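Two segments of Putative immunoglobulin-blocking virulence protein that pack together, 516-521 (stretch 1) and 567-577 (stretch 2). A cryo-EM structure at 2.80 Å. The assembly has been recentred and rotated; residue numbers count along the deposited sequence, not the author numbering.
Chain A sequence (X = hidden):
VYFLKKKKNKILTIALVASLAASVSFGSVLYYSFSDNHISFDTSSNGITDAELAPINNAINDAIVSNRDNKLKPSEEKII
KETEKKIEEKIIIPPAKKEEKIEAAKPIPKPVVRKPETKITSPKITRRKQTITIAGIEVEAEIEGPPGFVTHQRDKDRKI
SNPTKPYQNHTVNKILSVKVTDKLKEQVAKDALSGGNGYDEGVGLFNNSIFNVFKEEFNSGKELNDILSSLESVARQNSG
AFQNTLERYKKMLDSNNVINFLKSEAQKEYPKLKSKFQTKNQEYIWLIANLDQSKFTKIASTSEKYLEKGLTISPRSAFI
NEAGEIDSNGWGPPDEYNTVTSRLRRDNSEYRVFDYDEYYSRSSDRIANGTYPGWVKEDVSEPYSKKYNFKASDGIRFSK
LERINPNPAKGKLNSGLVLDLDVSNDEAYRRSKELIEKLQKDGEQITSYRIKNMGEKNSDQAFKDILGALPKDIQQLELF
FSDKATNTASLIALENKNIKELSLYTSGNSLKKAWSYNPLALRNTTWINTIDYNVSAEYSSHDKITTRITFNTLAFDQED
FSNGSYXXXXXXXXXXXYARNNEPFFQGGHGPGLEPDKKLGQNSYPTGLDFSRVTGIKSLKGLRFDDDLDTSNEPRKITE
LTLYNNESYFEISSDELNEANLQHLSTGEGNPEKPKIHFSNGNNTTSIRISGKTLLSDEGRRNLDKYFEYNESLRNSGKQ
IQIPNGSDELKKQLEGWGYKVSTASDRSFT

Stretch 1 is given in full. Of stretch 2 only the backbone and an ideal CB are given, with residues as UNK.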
# COMPACT_ATOMS: atom_id res chain seq x y z
N SER A 516 16.69 1.45 -9.92
CA SER A 516 17.55 1.19 -11.08
C SER A 516 18.65 2.23 -11.21
O SER A 516 18.48 3.37 -10.79
CB SER A 516 16.73 1.21 -12.36
OG SER A 516 15.54 0.47 -12.31
N TYR A 517 19.73 1.88 -11.87
CA TYR A 517 20.69 2.83 -12.40
C TYR A 517 20.99 2.47 -13.85
O TYR A 517 20.91 1.31 -14.24
CB TYR A 517 21.95 2.90 -11.52
CG TYR A 517 22.82 1.66 -11.49
CD1 TYR A 517 22.46 0.58 -10.68
CD2 TYR A 517 24.01 1.59 -12.23
CE1 TYR A 517 23.27 -0.56 -10.60
CE2 TYR A 517 24.82 0.45 -12.17
CZ TYR A 517 24.46 -0.63 -11.34
OH TYR A 517 25.28 -1.69 -11.20
N ASN A 518 21.34 3.47 -14.64
CA ASN A 518 21.94 3.22 -15.94
C ASN A 518 23.44 2.98 -15.71
O ASN A 518 24.11 3.87 -15.18
CB ASN A 518 21.64 4.39 -16.88
CG ASN A 518 21.97 4.08 -18.33
OD1 ASN A 518 22.95 3.43 -18.63
ND2 ASN A 518 21.17 4.52 -19.25
N PRO A 519 24.03 1.84 -16.09
CA PRO A 519 25.44 1.61 -15.82
C PRO A 519 26.36 2.57 -16.58
O PRO A 519 27.41 2.94 -16.07
CB PRO A 519 25.67 0.15 -16.17
CG PRO A 519 24.59 -0.17 -17.20
CD PRO A 519 23.43 0.69 -16.73
N LEU A 520 25.93 3.10 -17.73
CA LEU A 520 26.66 4.12 -18.48
C LEU A 520 26.69 5.49 -17.78
O LEU A 520 27.61 6.26 -18.00
CB LEU A 520 26.04 4.24 -19.88
CG LEU A 520 26.04 2.93 -20.68
CD1 LEU A 520 25.15 3.09 -21.90
CD2 LEU A 520 27.45 2.57 -21.12
N ALA A 521 25.74 5.80 -16.89
CA ALA A 521 25.70 7.06 -16.13
C ALA A 521 26.85 7.23 -15.12
O ALA A 521 27.02 8.32 -14.59
CB ALA A 521 24.35 7.18 -15.43
N UNK A 567 25.92 -1.99 -29.37
CA UNK A 567 27.27 -1.69 -28.89
C UNK A 567 27.29 -0.99 -27.52
O UNK A 567 27.91 -1.51 -26.59
CB UNK A 567 27.99 -0.82 -29.92
N UNK A 568 26.56 0.12 -27.36
CA UNK A 568 26.54 0.89 -26.11
C UNK A 568 25.97 0.09 -24.94
O UNK A 568 26.43 0.25 -23.82
CB UNK A 568 25.72 2.17 -26.30
N UNK A 569 25.01 -0.80 -25.19
CA UNK A 569 24.45 -1.69 -24.17
C UNK A 569 25.46 -2.77 -23.78
O UNK A 569 25.69 -2.95 -22.59
CB UNK A 569 23.16 -2.33 -24.67
N UNK A 570 26.12 -3.46 -24.70
CA UNK A 570 27.12 -4.47 -24.36
C UNK A 570 28.34 -3.92 -23.60
O UNK A 570 28.90 -4.62 -22.76
CB UNK A 570 27.59 -5.15 -25.64
N UNK A 571 28.75 -2.67 -23.88
CA UNK A 571 29.71 -1.91 -23.06
C UNK A 571 29.15 -1.69 -21.65
O UNK A 571 29.74 -2.13 -20.66
CB UNK A 571 30.03 -0.57 -23.72
N UNK A 572 27.98 -1.05 -21.52
CA UNK A 572 27.37 -0.77 -20.23
C UNK A 572 27.12 -2.02 -19.38
O UNK A 572 27.28 -1.98 -18.17
CB UNK A 572 26.05 -0.03 -20.45
N UNK A 573 26.78 -3.14 -20.02
CA UNK A 573 26.45 -4.41 -19.38
C UNK A 573 27.70 -5.10 -18.81
O UNK A 573 27.72 -5.50 -17.65
CB UNK A 573 25.75 -5.33 -20.38
N UNK A 574 28.78 -5.16 -19.59
CA UNK A 574 30.07 -5.72 -19.16
C UNK A 574 30.79 -4.82 -18.14
O UNK A 574 31.53 -5.36 -17.33
CB UNK A 574 30.97 -5.94 -20.38
N UNK A 575 30.52 -3.51 -18.10
CA UNK A 575 31.04 -2.61 -17.07
C UNK A 575 30.74 -3.15 -15.67
O UNK A 575 31.63 -3.33 -14.84
CB UNK A 575 30.44 -1.21 -17.23
N UNK A 576 29.48 -3.50 -15.44
CA UNK A 576 29.01 -4.04 -14.18
C UNK A 576 29.41 -5.50 -14.00
O UNK A 576 29.96 -5.89 -12.98
CB UNK A 576 27.49 -3.90 -14.09
N UNK A 577 29.16 -6.32 -15.02
CA UNK A 577 29.32 -7.76 -14.92
C UNK A 577 30.77 -8.23 -14.92
O UNK A 577 31.00 -9.33 -14.43
CB UNK A 577 28.57 -8.43 -16.08

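The backbone of 567-577 is helical, with N-to-O bonds of the i to i+4 kind, as from 571 N to 567 O, so positions three or four apart should share a face. Stretch 1 offers that face mainly the apolar atoms of Tyr-517, Pro-519 and Leu-520.

At position 567 the ideal CB finds nothing of stretch 1 within 5.5 Å, so stretch 1 sets no preference; the residue is Glu-567.

Position 568 points sideways, its ideal CB 4.5 Å from Leu-520 CD1. A long chain, apolar or with an aliphatic stem, could lie along that leucine. Arg-568 is found; its end comes nearer than its CA-to-CB direction suggests, with NH1 3.7 Å from Leu-520 CD1. The guanidinium meets the methyl obliquely, and NH1 is hydrogen-bonded elsewhere in the structure.

Positions 569 and 570 are unconstrained by stretch 1: the first points away and the second is out of reach. They are Ile-569 and Asn-570.

Position 571 points sideways, with its ideal CB 4.8 Å from Leu-520 CD2, a loose fit. The residue is Asp-571, whose nearest side-chain approach is from its CB, 4.8 Å from Leu-520 CD2; both carboxylate oxygens are hydrogen-bonded elsewhere.

Position 572 is the most restrictive. Its CA lies 5.2 Å from the CA of Leu-520, and its ideal CB would stand 3.0 Å from Leu-520 CG, a clash, and 3.6 Å from Pro-519 CG. Its phi/psi of -58/-35 is ordinary for a helix, so the evidence for glycine is steric rather than torsional. Gly-572 leaves room for Leu-520 CD2 to sit 3.5 Å from Gly-572 CA, while Pro-519 CB packs 3.3 Å from Gly-572 O.

Position 573 points away, and 574 and 577 are out of reach, so many residues would suit; they are Leu-573, Arg-574 and Tyr-577.

Position 575 points toward stretch 1, yet its ideal CB is 5.1 Å from Pro-519 CB. That gap favours a long or flexible apolar chain. Met-575, with chi angles t, t, p, brings CE to 3.1 Å from Pro-519 O, a tight approach, and to 4.3 Å from Pro-519 CB.

Position 576 also points toward it, its ideal CB 4.3 Å from Tyr-517 OH and 4.9 Å from Pro-519 CB. A compact or medium apolar residue would suit, such as valine, isoleucine or leucine. Val-576 places CG1 3.5 Å from Tyr-517 OH, while CG2 lies 3.5 Å from Pro-519 CB and 4.3 Å from Tyr-517 CE2, so CG2 touches both residues.

No hydrogen bond crosses the interface; packing buries 363 Å².

Stretch 2 (567-577) ERINDGLRMVY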
# COMPACT_ATOMS: atom_id res chain seq x y z
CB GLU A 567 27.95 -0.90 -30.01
CG GLU A 567 29.41 -0.57 -29.80
CD GLU A 567 30.05 0.23 -30.93
OE1 GLU A 567 29.56 0.23 -32.08
OE2 GLU A 567 31.10 0.87 -30.67
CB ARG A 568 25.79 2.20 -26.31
CG ARG A 568 26.37 3.34 -25.47
CD ARG A 568 25.48 4.58 -25.47
NE ARG A 568 26.22 5.78 -25.04
CZ ARG A 568 25.95 6.62 -24.07
NH1 ARG A 568 24.91 6.55 -23.30
NH2 ARG A 568 26.75 7.60 -23.84
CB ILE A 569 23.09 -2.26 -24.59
CG1 ILE A 569 22.06 -1.12 -24.74
CG2 ILE A 569 22.60 -3.26 -23.56
CD1 ILE A 569 20.76 -1.52 -25.39
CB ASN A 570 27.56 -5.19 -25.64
CG ASN A 570 26.59 -6.27 -26.02
OD1 ASN A 570 26.63 -7.37 -25.52
ND2 ASN A 570 25.70 -6.01 -26.92
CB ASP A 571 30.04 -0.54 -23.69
CG ASP A 571 30.94 -0.54 -24.93
OD1 ASP A 571 31.81 -1.43 -25.10
OD2 ASP A 571 30.84 0.42 -25.72
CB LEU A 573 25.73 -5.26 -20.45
CG LEU A 573 24.88 -6.42 -19.97
CD1 LEU A 573 23.65 -5.92 -19.26
CD2 LEU A 573 24.39 -7.24 -21.14
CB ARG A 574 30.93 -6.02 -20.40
CG ARG A 574 32.21 -6.80 -20.09
CD ARG A 574 32.94 -7.24 -21.36
NE ARG A 574 34.09 -8.13 -21.11
CZ ARG A 574 35.28 -7.80 -20.65
NH1 ARG A 574 35.55 -6.61 -20.26
NH2 ARG A 574 36.24 -8.66 -20.60
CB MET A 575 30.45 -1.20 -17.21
CG MET A 575 31.34 -0.20 -16.46
SD MET A 575 30.66 1.44 -16.21
CE MET A 575 29.60 1.11 -14.81
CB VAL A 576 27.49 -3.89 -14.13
CG1 VAL A 576 26.95 -4.36 -12.81
CG2 VAL A 576 27.09 -2.45 -14.35
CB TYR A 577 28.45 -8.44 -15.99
CG TYR A 577 26.93 -8.28 -15.86
CD1 TYR A 577 26.34 -7.86 -14.65
CD2 TYR A 577 26.08 -8.58 -16.95
CE1 TYR A 577 24.95 -7.75 -14.53
CE2 TYR A 577 24.68 -8.46 -16.83
CZ TYR A 577 24.11 -8.04 -15.61
OH TYR A 577 22.76 -7.93 -15.47
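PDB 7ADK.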